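Local coordinates for protein WZI (Escherichia coli, PDB 2YNK) that acts as an outer-membrane beta-barrel lectin in group 1 capsule assembly, probably by binding capsular polysaccharide at the cell surface, at residues K411-W417 / T429-Y433; N6-R11 / G85-T89; L327-R333 / G365-A371. All blocks are in the same frame, centred on the assembly; numbering follows the deposited sequence.

Contact 1. Residues K411-W417 / T429-Y433; sequences KGIQLGW and TSLWY
Q414 lies alongside W432, both side chains pointing the same way from one face of the sheet, with the amide plane turned 62° from the indole. The extended glutamine passes the six-membered half of the ring, where Q414 NE2 is 3.9 Å from W432 CE3, and goes on to S430, the next residue on that face. There Q414 NE2 donates to S430 OG at 2.9 Å, the hydroxyl lying close to the amide plane. S430 OG makes a weak bond to L415 O, so one hydroxyl joins the glutamine to the backbone. Opposite G416, which has no side chain, S430 has its oxygen anti to its own N (chi1 -154°), and this brings OG within range of both partners. The other face carries I413, L415, W417, T429, L431 and Y433. I413 and Y433 cross at about a right angle, with I413 CG2 4.0 Å from Y433 CB. With chi1 46°, T429 OG1 turns across to the neighbouring strand, where W417 O accepts from T429 N at 2.8 Å and from T429 OG1 at 3.0 Å, while the same hydroxyl oxygen lies at the edge of the indole. Three hydrogen-bonded antiparallel pairs, I413 with Y433, L415 with L431 and W417 with T429, carry the backbone ladder. L415, L431 and W417 all meet bound dodecane, consistent with an outer, lipid-facing surface, whereas Q414 also donates to Q84 and W432 packs on P80, which suggests that their face looks into the barrel. The contact is the hairpin of strands 408-422 and 425-435; strand 383-393 flanks the first, through the backbone of G412, Q414 and G416, and strand 444-454 flanks the second, where S430 pairs with S447.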
ATOM      1  N   LYS A 411      14.440  -7.397 -16.000  1.00 54.20           N
ATOM      2  CA  LYS A 411      15.553  -7.529 -15.066  1.00 54.94           C
ATOM      3  C   LYS A 411      16.062  -6.123 -14.827  1.00 54.85           C
ATOM      4  O   LYS A 411      16.662  -5.517 -15.724  1.00 51.13           O
ATOM      5  CB  LYS A 411      16.671  -8.393 -15.643  1.00 57.47           C
ATOM      6  CG  LYS A 411      16.360  -9.877 -15.660  1.00 60.34           C
ATOM      7  CD  LYS A 411      17.094 -10.607 -16.775  1.00 63.34           C
ATOM      8  CE  LYS A 411      16.613 -12.050 -16.887  1.00 65.86           C
ATOM      9  NZ  LYS A 411      17.138 -12.754 -18.092  1.00 67.48           N
ATOM     10  N   GLY A 412      15.807  -5.607 -13.622  1.00 55.22           N
ATOM     11  CA  GLY A 412      16.099  -4.215 -13.309  1.00 54.92           C
ATOM     12  C   GLY A 412      16.751  -3.971 -11.961  1.00 55.41           C
ATOM     13  O   GLY A 412      16.606  -4.759 -11.024  1.00 54.29           O
ATOM     14  N   ILE A 413      17.466  -2.851 -11.892  1.00 55.65           N
ATOM     15  CA  ILE A 413      18.095  -2.347 -10.681  1.00 54.47           C
ATOM     16  C   ILE A 413      17.583  -0.927 -10.452  1.00 54.30           C
ATOM     17  O   ILE A 413      17.434  -0.157 -11.403  1.00 53.61           O
ATOM     18  CB  ILE A 413      19.635  -2.340 -10.813  1.00 55.96           C
ATOM     19  CG1 ILE A 413      20.301  -1.851  -9.512  1.00 56.68           C
ATOM     20  CG2 ILE A 413      20.074  -1.490 -12.000  1.00 54.69           C
ATOM     21  CD1 ILE A 413      21.806  -2.064  -9.473  1.00 55.66           C
ATOM     22  N   GLN A 414      17.308  -0.580  -9.198  1.00 53.66           N
ATOM     23  CA  GLN A 414      16.830   0.757  -8.875  1.00 52.68           C
ATOM     24  C   GLN A 414      17.517   1.264  -7.613  1.00 53.63           C
ATOM     25  O   GLN A 414      17.451   0.631  -6.555  1.00 54.68           O
ATOM     26  CB  GLN A 414      15.314   0.744  -8.719  1.00 52.60           C
ATOM     27  CG  GLN A 414      14.691   2.116  -8.508  1.00 53.92           C
ATOM     28  CD  GLN A 414      13.190   2.134  -8.758  1.00 54.44           C
ATOM     29  OE1 GLN A 414      12.537   1.086  -8.845  1.00 55.11           O
ATOM     30  NE2 GLN A 414      12.630   3.333  -8.874  1.00 54.80           N
ATOM     31  N   LEU A 415      18.215   2.388  -7.749  1.00 53.60           N
ATOM     32  CA  LEU A 415      18.876   3.035  -6.628  1.00 53.73           C
ATOM     33  C   LEU A 415      18.021   4.209  -6.191  1.00 54.94           C
ATOM     34  O   LEU A 415      17.276   4.770  -6.999  1.00 56.16           O
ATOM     35  CB  LEU A 415      20.262   3.534  -7.027  1.00 53.32           C
ATOM     36  CG  LEU A 415      21.239   2.518  -7.623  1.00 53.33           C
ATOM     37  CD1 LEU A 415      22.619   3.139  -7.759  1.00 51.57           C
ATOM     38  CD2 LEU A 415      21.303   1.236  -6.801  1.00 52.67           C
ATOM     39  N   GLY A 416      18.122   4.571  -4.914  1.00 52.80           N
ATOM     40  CA  GLY A 416      17.383   5.708  -4.385  1.00 51.65           C
ATOM     41  C   GLY A 416      18.169   6.493  -3.348  1.00 51.99           C
ATOM     42  O   GLY A 416      19.044   5.950  -2.675  1.00 51.54           O
ATOM     43  N   TRP A 417      17.862   7.783  -3.248  1.00 52.00           N
ATOM     44  CA  TRP A 417      18.360   8.627  -2.167  1.00 52.62           C
ATOM     45  C   TRP A 417      17.277   9.569  -1.729  1.00 53.10           C
ATOM     46  O   TRP A 417      16.579  10.169  -2.566  1.00 52.16           O
ATOM     47  CB  TRP A 417      19.592   9.414  -2.578  1.00 53.10           C
ATOM     48  CG  TRP A 417      20.043  10.373  -1.508  1.00 53.29           C
ATOM     49  CD1 TRP A 417      20.864  10.101  -0.422  1.00 54.28           C
ATOM     50  CD2 TRP A 417      19.696  11.793  -1.370  1.00 53.89           C
ATOM     51  NE1 TRP A 417      21.049  11.220   0.353  1.00 54.27           N
ATOM     52  CE2 TRP A 417      20.377  12.266  -0.160  1.00 54.37           C
ATOM     53  CE3 TRP A 417      18.925  12.683  -2.095  1.00 54.09           C
ATOM     54  CZ2 TRP A 417      20.281  13.575   0.269  1.00 55.25           C
ATOM     55  CZ3 TRP A 417      18.831  14.006  -1.649  1.00 55.03           C
ATOM     56  CH2 TRP A 417      19.493  14.439  -0.493  1.00 55.91           C
ATOM     57  N   THR A 429      15.092  11.227  -4.704  1.00 60.70           N
ATOM     58  CA  THR A 429      15.560  10.873  -6.043  1.00 59.20           C
ATOM     59  C   THR A 429      15.553   9.375  -6.295  1.00 56.10           C
ATOM     60  O   THR A 429      15.548   8.565  -5.372  1.00 56.32           O
ATOM     61  CB  THR A 429      16.979  11.401  -6.280  1.00 62.45           C
ATOM     62  OG1 THR A 429      17.797  11.108  -5.134  1.00 63.24           O
ATOM     63  CG2 THR A 429      16.941  12.911  -6.515  1.00 63.15           C
ATOM     64  N   SER A 430      15.545   9.019  -7.571  1.00 56.08           N
ATOM     65  CA  SER A 430      15.578   7.624  -7.994  1.00 53.34           C
ATOM     66  C   SER A 430      16.292   7.527  -9.332  1.00 51.25           C
ATOM     67  O   SER A 430      16.247   8.455 -10.131  1.00 51.45           O
ATOM     68  CB  SER A 430      14.161   7.058  -8.095  1.00 52.84           C
ATOM     69  OG  SER A 430      14.168   5.647  -7.905  1.00 54.84           O
ATOM     70  N   LEU A 431      16.969   6.406  -9.549  1.00 50.57           N
ATOM     71  CA  LEU A 431      17.722   6.152 -10.769  1.00 50.81           C
ATOM     72  C   LEU A 431      17.602   4.672 -11.085  1.00 50.55           C
ATOM     73  O   LEU A 431      17.809   3.850 -10.204  1.00 52.10           O
ATOM     74  CB  LEU A 431      19.184   6.512 -10.551  1.00 51.37           C
ATOM     75  CG  LEU A 431      20.126   6.342 -11.744  1.00 53.03           C
ATOM     76  CD1 LEU A 431      19.976   7.499 -12.725  1.00 53.35           C
ATOM     77  CD2 LEU A 431      21.565   6.224 -11.262  1.00 53.40           C
ATOM     78  N   TRP A 432      17.277   4.317 -12.324  1.00 51.15           N
ATOM     79  CA  TRP A 432      17.051   2.899 -12.632  1.00 52.33           C
ATOM     80  C   TRP A 432      17.481   2.465 -14.011  1.00 53.67           C
ATOM     81  O   TRP A 432      17.586   3.282 -14.923  1.00 54.03           O
ATOM     82  CB  TRP A 432      15.585   2.549 -12.407  1.00 50.21           C
ATOM     83  CG  TRP A 432      14.646   3.312 -13.305  1.00 50.49           C
ATOM     84  CD1 TRP A 432      14.265   2.994 -14.610  1.00 49.73           C
ATOM     85  CD2 TRP A 432      13.943   4.565 -13.005  1.00 49.92           C
ATOM     86  NE1 TRP A 432      13.400   3.931 -15.109  1.00 48.13           N
ATOM     87  CE2 TRP A 432      13.167   4.897 -14.209  1.00 47.57           C
ATOM     88  CE3 TRP A 432      13.887   5.416 -11.909  1.00 49.41           C
ATOM     89  CZ2 TRP A 432      12.376   6.019 -14.282  1.00 47.89           C
ATOM     90  CZ3 TRP A 432      13.082   6.554 -11.997  1.00 50.01           C
ATOM     91  CH2 TRP A 432      12.346   6.847 -13.161  1.00 49.67           C
ATOM     92  N   TYR A 433      17.752   1.163 -14.141  1.00 53.57           N
ATOM     93  CA  TYR A 433      18.033   0.514 -15.422  1.00 55.48           C
ATOM     94  C   TYR A 433      17.221  -0.771 -15.514  1.00 55.69           C
ATOM     95  O   TYR A 433      17.175  -1.545 -14.548  1.00 54.64           O
ATOM     96  CB  TYR A 433      19.522   0.175 -15.594  1.00 57.34           C
ATOM     97  CG  TYR A 433      19.805  -0.667 -16.841  1.00 58.11           C
ATOM     98  CD1 TYR A 433      19.762  -0.100 -18.109  1.00 58.45           C
ATOM     99  CD2 TYR A 433      20.108  -2.031 -16.741  1.00 58.42           C
ATOM    100  CE1 TYR A 433      20.014  -0.856 -19.244  1.00 60.92           C
ATOM    101  CE2 TYR A 433      20.371  -2.796 -17.863  1.00 58.51           C
ATOM    102  CZ  TYR A 433      20.313  -2.206 -19.119  1.00 61.12           C
ATOM    103  OH  TYR A 433      20.554  -2.948 -20.255  1.00 59.17           O
TER

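Contact 2. Residues N6-R11 / G85-T89; sequences NDNDLR and GFGQT
F86 inserts its ring between N6, D7, N8 and R11. With CG anti to the backbone N (chi1 175°), the phenyl reaches from a type II turn, G85 to Q88, into the start of helix 8-19. R11 lies over one ring face: its CD is 3.5 Å from the ring centroid in a CH-pi contact, and the guanidinium carbon CZ follows at 4.7 Å, a cation-pi pair with the two planes 78° apart. R11 NH1 also bonds to G155 O, which helps to hold the guanidinium over the ring, with NH1 3.5 Å from F86 CG. N6 CB comes within 3.6 Å of F86 CZ, and the N6 amide is only 15° from parallel to the ring. The carbonyl oxygen of D7 approaches the ring edge instead. N8 OD1 lies 3.3 Å from Q88 NE2, at an angle too poor for a hydrogen bond, the two amide planes being inclined. The turn is closed by Q88 N to G85 O, and Q88 NE2 donates to F86 O at 2.7 Å as a second tie. D7 caps the helix, accepting from L10 N, and forms a salt bridge with R61 of helix 49-65. The contact lies near the centre of the chain: W30 and W151 meet F86 edge-to-face, and helix 49-65 packs at D7 and L10, so the loop after strand 69-76 is joined to the N-terminal helices.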
ATOM      1  N   ASN A   6      -0.804   5.642   2.882  1.00 44.79           N
ATOM      2  CA  ASN A   6       0.475   5.063   2.491  1.00 45.49           C
ATOM      3  C   ASN A   6       1.603   6.090   2.417  1.00 46.00           C
ATOM      4  O   ASN A   6       1.646   6.895   1.498  1.00 47.82           O
ATOM      5  CB  ASN A   6       0.373   4.377   1.118  1.00 45.90           C
ATOM      6  CG  ASN A   6      -0.701   3.318   1.059  1.00 46.04           C
ATOM      7  OD1 ASN A   6      -1.578   3.240   1.920  1.00 50.16           O
ATOM      8  ND2 ASN A   6      -0.644   2.502   0.025  1.00 46.83           N
ATOM      9  N   ASP A   7       2.504   6.064   3.396  1.00 47.58           N
ATOM     10  CA  ASP A   7       3.778   6.782   3.319  1.00 46.62           C
ATOM     11  C   ASP A   7       4.860   5.732   3.438  1.00 44.73           C
ATOM     12  O   ASP A   7       4.749   4.819   4.245  1.00 47.12           O
ATOM     13  CB  ASP A   7       3.902   7.783   4.455  1.00 49.42           C
ATOM     14  CG  ASP A   7       5.173   8.613   4.365  1.00 51.67           C
ATOM     15  OD1 ASP A   7       5.352   9.312   3.344  1.00 52.04           O
ATOM     16  OD2 ASP A   7       5.985   8.584   5.321  1.00 53.21           O
ATOM     17  N   ASN A   8       5.900   5.837   2.632  1.00 43.64           N
ATOM     18  CA  ASN A   8       6.880   4.757   2.550  1.00 43.37           C
ATOM     19  C   ASN A   8       7.950   4.901   3.635  1.00 44.77           C
ATOM     20  O   ASN A   8       8.358   3.915   4.240  1.00 42.18           O
ATOM     21  CB  ASN A   8       7.512   4.716   1.162  1.00 41.82           C
ATOM     22  CG  ASN A   8       8.456   3.556   0.981  1.00 42.10           C
ATOM     23  OD1 ASN A   8       8.110   2.410   1.246  1.00 44.43           O
ATOM     24  ND2 ASN A   8       9.658   3.842   0.512  1.00 42.90           N
ATOM     25  N   ASP A   9       8.394   6.138   3.866  1.00 47.58           N
ATOM     26  CA  ASP A   9       9.343   6.440   4.930  1.00 49.74           C
ATOM     27  C   ASP A   9       8.792   6.067   6.303  1.00 49.00           C
ATOM     28  O   ASP A   9       9.491   5.429   7.094  1.00 46.98           O
ATOM     29  CB  ASP A   9       9.752   7.918   4.900  1.00 52.17           C
ATOM     30  CG  ASP A   9      10.821   8.211   3.855  1.00 54.64           C
ATOM     31  OD1 ASP A   9      11.301   7.253   3.211  1.00 57.31           O
ATOM     32  OD2 ASP A   9      11.190   9.398   3.676  1.00 57.49           O
ATOM     33  N   LEU A  10       7.540   6.443   6.567  1.00 48.76           N
ATOM     34  CA  LEU A  10       6.885   6.120   7.843  1.00 49.66           C
ATOM     35  C   LEU A  10       6.796   4.614   8.069  1.00 49.64           C
ATOM     36  O   LEU A  10       7.157   4.110   9.144  1.00 48.65           O
ATOM     37  CB  LEU A  10       5.470   6.715   7.903  1.00 49.39           C
ATOM     38  CG  LEU A  10       4.771   6.610   9.266  1.00 50.25           C
ATOM     39  CD1 LEU A  10       5.522   7.456  10.290  1.00 52.08           C
ATOM     40  CD2 LEU A  10       3.309   7.032   9.194  1.00 47.96           C
ATOM     41  N   ARG A  11       6.298   3.914   7.050  1.00 47.81           N
ATOM     42  CA  ARG A  11       6.070   2.480   7.129  1.00 46.59           C
ATOM     43  C   ARG A  11       7.345   1.730   7.446  1.00 45.15           C
ATOM     44  O   ARG A  11       7.325   0.825   8.260  1.00 47.36           O
ATOM     45  CB  ARG A  11       5.472   1.925   5.819  1.00 46.76           C
ATOM     46  CG  ARG A  11       5.457   0.404   5.805  1.00 47.00           C
ATOM     47  CD  ARG A  11       4.535  -0.237   4.790  1.00 47.33           C
ATOM     48  NE  ARG A  11       4.578  -1.681   5.007  1.00 48.37           N
ATOM     49  CZ  ARG A  11       4.403  -2.620   4.083  1.00 48.39           C
ATOM     50  NH1 ARG A  11       4.137  -2.306   2.823  1.00 49.58           N
ATOM     51  NH2 ARG A  11       4.498  -3.900   4.433  1.00 49.43           N
ATOM     52  N   GLY A  85       6.756  -0.322  -5.463  1.00 48.16           N
ATOM     53  CA  GLY A  85       6.203  -0.819  -4.220  1.00 46.31           C
ATOM     54  C   GLY A  85       5.232   0.095  -3.510  1.00 44.17           C
ATOM     55  O   GLY A  85       4.769   1.109  -4.026  1.00 44.41           O
ATOM     56  N   PHE A  86       4.918  -0.317  -2.298  1.00 44.29           N
ATOM     57  CA  PHE A  86       4.130   0.456  -1.375  1.00 42.91           C
ATOM     58  C   PHE A  86       4.528   1.917  -1.428  1.00 42.91           C
ATOM     59  O   PHE A  86       5.691   2.272  -1.230  1.00 41.52           O
ATOM     60  CB  PHE A  86       4.330  -0.106   0.029  1.00 42.42           C
ATOM     61  CG  PHE A  86       3.657   0.679   1.093  1.00 40.95           C
ATOM     62  CD1 PHE A  86       4.314   1.726   1.707  1.00 39.74           C
ATOM     63  CD2 PHE A  86       2.375   0.363   1.487  1.00 39.92           C
ATOM     64  CE1 PHE A  86       3.698   2.455   2.692  1.00 39.54           C
ATOM     65  CE2 PHE A  86       1.754   1.084   2.480  1.00 40.41           C
ATOM     66  CZ  PHE A  86       2.418   2.141   3.080  1.00 40.12           C
ATOM     67  N   GLY A  87       3.538   2.744  -1.739  1.00 45.73           N
ATOM     68  CA  GLY A  87       3.684   4.186  -1.777  1.00 47.10           C
ATOM     69  C   GLY A  87       4.524   4.743  -2.908  1.00 48.43           C
ATOM     70  O   GLY A  87       4.889   5.920  -2.870  1.00 54.68           O
ATOM     71  N   GLN A  88       4.837   3.941  -3.920  1.00 47.98           N
ATOM     72  CA  GLN A  88       5.793   4.385  -4.943  1.00 50.11           C
ATOM     73  C   GLN A  88       5.289   4.429  -6.416  1.00 51.21           C
ATOM     74  O   GLN A  88       6.077   4.752  -7.304  1.00 56.51           O
ATOM     75  CB  GLN A  88       7.077   3.555  -4.821  1.00 50.31           C
ATOM     76  CG  GLN A  88       7.903   3.893  -3.580  1.00 52.70           C
ATOM     77  CD  GLN A  88       8.732   2.717  -3.081  1.00 53.00           C
ATOM     78  OE1 GLN A  88       9.804   2.433  -3.614  1.00 53.36           O
ATOM     79  NE2 GLN A  88       8.236   2.029  -2.047  1.00 49.32           N
ATOM     80  N   THR A  89       4.011   4.143  -6.677  1.00 49.17           N
ATOM     81  CA  THR A  89       3.460   4.250  -8.045  1.00 50.33           C
ATOM     82  C   THR A  89       2.928   5.665  -8.288  1.00 49.06           C
ATOM     83  O   THR A  89       1.873   6.032  -7.778  1.00 49.82           O
ATOM     84  CB  THR A  89       2.306   3.234  -8.333  1.00 52.02           C
ATOM     85  OG1 THR A  89       2.769   1.876  -8.215  1.00 53.12           O
ATOM     86  CG2 THR A  89       1.749   3.430  -9.746  1.00 51.74           C
TER

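Contact 3. Residues L327-R333 / G365-A371; sequences LEAHDTR and GDGQLVA
R333 and Q368 meet as two flat groups stacked almost parallel, guanidinium and amide planes 9° apart, with Q368 NE2 over the centre of the guanidinium, 3.4 Å from R333 CZ. The arginine chain is bent at chi3 (-73°), which turns its end back along the strand to reach both Q368 and D331. D331 takes the edge of the same guanidinium: R333 NH2 reaches D331 OD2 at 2.8 Å on the syn lone pair, forming a salt bridge, and R333 NE gives that oxygen a longer bond. The other carboxylate oxygen, OD1, accepts from R333 N, an Asx turn. One arginine is therefore held edge-on by a carboxylate and covered on a face by an amide. Side by side with D331, Q368 projects from the same side of the sheet.

On the opposite side of the sheet, H330 and L369 point the same way, and L369 CD2 stands 4.1 Å from the centroid of the imidazole in a CH-pi contact over the ring face. H330 NE2 donates to E328 OE2 in the ring plane, and H330 ND1 bonds to D361. E328 OE1 is further held by Y290 OH.

The strands are antiparallel, E328 with A371 and H330 with L369 forming hydrogen-bonded pairs. Beyond D331 the strand becomes a loop but stays attached: T332 N donates to G367 O at 2.7 Å, and T332 OG1, set between N and carbonyl carbon (chi1 61°), accepts from G367 N at 2.7 Å. Two carboxylates thus flank the imidazole on the side of H330 and L369, which may favour its positively charged form, although E328 also accepts from the backbone N of Y156 and E157; on the side of Q368, the R333–D331 salt bridge lies where the strands give way to loops.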
ATOM      1  N   LEU A 327      13.109  -9.550   1.023  1.00 53.97           N
ATOM      2  CA  LEU A 327      13.167 -10.378  -0.171  1.00 54.87           C
ATOM      3  C   LEU A 327      11.769 -10.943  -0.348  1.00 54.96           C
ATOM      4  O   LEU A 327      11.230 -11.555   0.576  1.00 55.92           O
ATOM      5  CB  LEU A 327      14.206 -11.487  -0.024  1.00 56.34           C
ATOM      6  CG  LEU A 327      14.531 -12.281  -1.296  1.00 59.12           C
ATOM      7  CD1 LEU A 327      14.875 -11.348  -2.450  1.00 60.04           C
ATOM      8  CD2 LEU A 327      15.667 -13.274  -1.072  1.00 60.48           C
ATOM      9  N   GLU A 328      11.174 -10.719  -1.520  1.00 52.70           N
ATOM     10  CA  GLU A 328       9.750 -10.954  -1.704  1.00 52.29           C
ATOM     11  C   GLU A 328       9.441 -11.590  -3.071  1.00 53.57           C
ATOM     12  O   GLU A 328       9.959 -11.143  -4.098  1.00 55.28           O
ATOM     13  CB  GLU A 328       9.012  -9.618  -1.540  1.00 50.86           C
ATOM     14  CG  GLU A 328       7.502  -9.741  -1.386  1.00 50.64           C
ATOM     15  CD  GLU A 328       6.830  -8.444  -0.972  1.00 50.56           C
ATOM     16  OE1 GLU A 328       7.381  -7.724  -0.110  1.00 50.38           O
ATOM     17  OE2 GLU A 328       5.735  -8.139  -1.497  1.00 52.00           O
ATOM     18  N   ALA A 329       8.599 -12.628  -3.075  1.00 52.77           N
ATOM     19  CA  ALA A 329       8.213 -13.332  -4.310  1.00 52.56           C
ATOM     20  C   ALA A 329       6.702 -13.272  -4.530  1.00 50.70           C
ATOM     21  O   ALA A 329       5.942 -13.481  -3.590  1.00 50.99           O
ATOM     22  CB  ALA A 329       8.681 -14.779  -4.271  1.00 51.97           C
ATOM     23  N   HIS A 330       6.275 -12.965  -5.758  1.00 49.71           N
ATOM     24  CA  HIS A 330       4.851 -12.928  -6.113  1.00 50.03           C
ATOM     25  C   HIS A 330       4.552 -13.878  -7.233  1.00 51.53           C
ATOM     26  O   HIS A 330       5.391 -14.111  -8.095  1.00 51.48           O
ATOM     27  CB  HIS A 330       4.452 -11.543  -6.601  1.00 50.12           C
ATOM     28  CG  HIS A 330       4.518 -10.459  -5.554  1.00 51.22           C
ATOM     29  ND1 HIS A 330       3.915  -9.278  -5.723  1.00 51.88           N
ATOM     30  CD2 HIS A 330       5.133 -10.409  -4.301  1.00 51.12           C
ATOM     31  CE1 HIS A 330       4.137  -8.503  -4.650  1.00 52.05           C
ATOM     32  NE2 HIS A 330       4.883  -9.198  -3.783  1.00 51.10           N
ATOM     33  N   ASP A 331       3.336 -14.415  -7.252  1.00 53.12           N
ATOM     34  CA  ASP A 331       2.840 -15.156  -8.413  1.00 55.82           C
ATOM     35  C   ASP A 331       1.358 -14.860  -8.617  1.00 55.57           C
ATOM     36  O   ASP A 331       0.511 -15.310  -7.845  1.00 54.51           O
ATOM     37  CB  ASP A 331       3.074 -16.664  -8.248  1.00 59.56           C
ATOM     38  CG  ASP A 331       2.767 -17.450  -9.522  1.00 62.98           C
ATOM     39  OD1 ASP A 331       1.627 -17.339 -10.018  1.00 66.80           O
ATOM     40  OD2 ASP A 331       3.655 -18.186 -10.022  1.00 63.31           O
ATOM     41  N   THR A 332       1.048 -14.100  -9.665  1.00 56.99           N
ATOM     42  CA  THR A 332      -0.333 -13.713  -9.951  1.00 56.98           C
ATOM     43  C   THR A 332      -0.943 -14.507 -11.113  1.00 58.83           C
ATOM     44  O   THR A 332      -1.926 -14.082 -11.727  1.00 57.55           O
ATOM     45  CB  THR A 332      -0.450 -12.197 -10.185  1.00 55.08           C
ATOM     46  OG1 THR A 332       0.345 -11.824 -11.317  1.00 55.81           O
ATOM     47  CG2 THR A 332       0.021 -11.442  -8.943  1.00 52.17           C
ATOM     48  N   ARG A 333      -0.373 -15.669 -11.404  1.00 60.61           N
ATOM     49  CA  ARG A 333      -1.069 -16.660 -12.215  1.00 64.74           C
ATOM     50  C   ARG A 333      -2.109 -17.362 -11.344  1.00 64.30           C
ATOM     51  O   ARG A 333      -2.184 -17.122 -10.137  1.00 63.06           O
ATOM     52  CB  ARG A 333      -0.084 -17.687 -12.779  1.00 68.94           C
ATOM     53  CG  ARG A 333       0.965 -17.097 -13.709  1.00 71.89           C
ATOM     54  CD  ARG A 333       1.963 -18.146 -14.159  1.00 74.03           C
ATOM     55  NE  ARG A 333       2.867 -18.520 -13.078  1.00 74.78           N
ATOM     56  CZ  ARG A 333       3.776 -19.486 -13.163  1.00 76.75           C
ATOM     57  NH1 ARG A 333       3.918 -20.192 -14.282  1.00 78.44           N
ATOM     58  NH2 ARG A 333       4.548 -19.748 -12.117  1.00 76.71           N
ATOM     59  N   GLY A 365      -2.126  -9.341 -13.723  1.00 57.12           N
ATOM     60  CA  GLY A 365      -2.301 -10.782 -13.616  1.00 58.02           C
ATOM     61  C   GLY A 365      -1.307 -11.565 -14.450  1.00 58.83           C
ATOM     62  O   GLY A 365      -0.700 -11.029 -15.377  1.00 57.67           O
ATOM     63  N   ASP A 366      -1.169 -12.844 -14.097  1.00 61.74           N
ATOM     64  CA  ASP A 366      -0.274 -13.806 -14.751  1.00 63.02           C
ATOM     65  C   ASP A 366       1.216 -13.506 -14.576  1.00 60.93           C
ATOM     66  O   ASP A 366       2.045 -14.034 -15.317  1.00 61.35           O
ATOM     67  CB  ASP A 366      -0.607 -13.928 -16.240  1.00 66.91           C
ATOM     68  CG  ASP A 366      -2.078 -14.150 -16.495  1.00 68.15           C
ATOM     69  OD1 ASP A 366      -2.735 -14.812 -15.662  1.00 68.02           O
ATOM     70  OD2 ASP A 366      -2.566 -13.658 -17.542  1.00 72.64           O
ATOM     71  N   GLY A 367       1.556 -12.689 -13.581  1.00 59.41           N
ATOM     72  CA  GLY A 367       2.928 -12.246 -13.384  1.00 58.16           C
ATOM     73  C   GLY A 367       3.687 -13.039 -12.338  1.00 59.49           C
ATOM     74  O   GLY A 367       3.112 -13.510 -11.364  1.00 63.21           O
ATOM     75  N   GLN A 368       4.991 -13.178 -12.549  1.00 59.95           N
ATOM     76  CA  GLN A 368       5.898 -13.766 -11.564  1.00 59.73           C
ATOM     77  C   GLN A 368       6.959 -12.725 -11.202  1.00 59.19           C
ATOM     78  O   GLN A 368       7.502 -12.058 -12.088  1.00 59.17           O
ATOM     79  CB  GLN A 368       6.565 -15.007 -12.138  1.00 60.12           C
ATOM     80  CG  GLN A 368       5.587 -15.991 -12.739  1.00 62.12           C
ATOM     81  CD  GLN A 368       6.283 -17.180 -13.345  1.00 63.28           C
ATOM     82  OE1 GLN A 368       7.028 -17.883 -12.669  1.00 64.72           O
ATOM     83  NE2 GLN A 368       6.041 -17.417 -14.623  1.00 64.30           N
ATOM     84  N   LEU A 369       7.258 -12.593  -9.910  1.00 58.08           N
ATOM     85  CA  LEU A 369       8.146 -11.532  -9.432  1.00 57.39           C
ATOM     86  C   LEU A 369       8.947 -11.938  -8.195  1.00 57.20           C
ATOM     87  O   LEU A 369       8.399 -12.469  -7.234  1.00 56.26           O
ATOM     88  CB  LEU A 369       7.328 -10.278  -9.139  1.00 56.35           C
ATOM     89  CG  LEU A 369       8.023  -9.032  -8.585  1.00 56.23           C
ATOM     90  CD1 LEU A 369       7.477  -7.801  -9.286  1.00 54.96           C
ATOM     91  CD2 LEU A 369       7.837  -8.901  -7.078  1.00 55.48           C
ATOM     92  N   VAL A 370      10.253 -11.709  -8.266  1.00 55.95           N
ATOM     93  CA  VAL A 370      11.147 -11.801  -7.136  1.00 55.70           C
ATOM     94  C   VAL A 370      11.828 -10.446  -7.024  1.00 54.42           C
ATOM     95  O   VAL A 370      12.315  -9.911  -8.020  1.00 53.22           O
ATOM     96  CB  VAL A 370      12.219 -12.878  -7.351  1.00 57.73           C
ATOM     97  CG1 VAL A 370      13.063 -13.041  -6.092  1.00 58.85           C
ATOM     98  CG2 VAL A 370      11.570 -14.198  -7.737  1.00 58.79           C
ATOM     99  N   ALA A 371      11.851  -9.878  -5.825  1.00 53.61           N
ATOM    100  CA  ALA A 371      12.475  -8.570  -5.626  1.00 52.65           C
ATOM    101  C   ALA A 371      13.135  -8.482  -4.268  1.00 52.68           C
ATOM    102  O   ALA A 371      12.597  -8.961  -3.266  1.00 53.00           O
ATOM    103  CB  ALA A 371      11.453  -7.465  -5.775  1.00 51.03           C
TER

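How the contacts relate
Contacts 1 and 3 belong to the same closed antiparallel barrel, their centres 19 Å apart, yet they do not touch: about 7 Å separates their nearest atoms. Strand 383-393 stands between them, pairing with strand 368-377 of contact 3 and with strand 408-422 of contact 1. Contact 2 lies nearer the centre of the chain, its centre 16 Å from that of contact 1 and 19 Å from that of contact 3, and it joins the N-terminal helix to the loop after strand 69-76. Along the chain the order is contact 2, contact 3, contact 1. Wall pairings and an interior contact together are consistent with a barrel partly filled by its N-terminal region and loops.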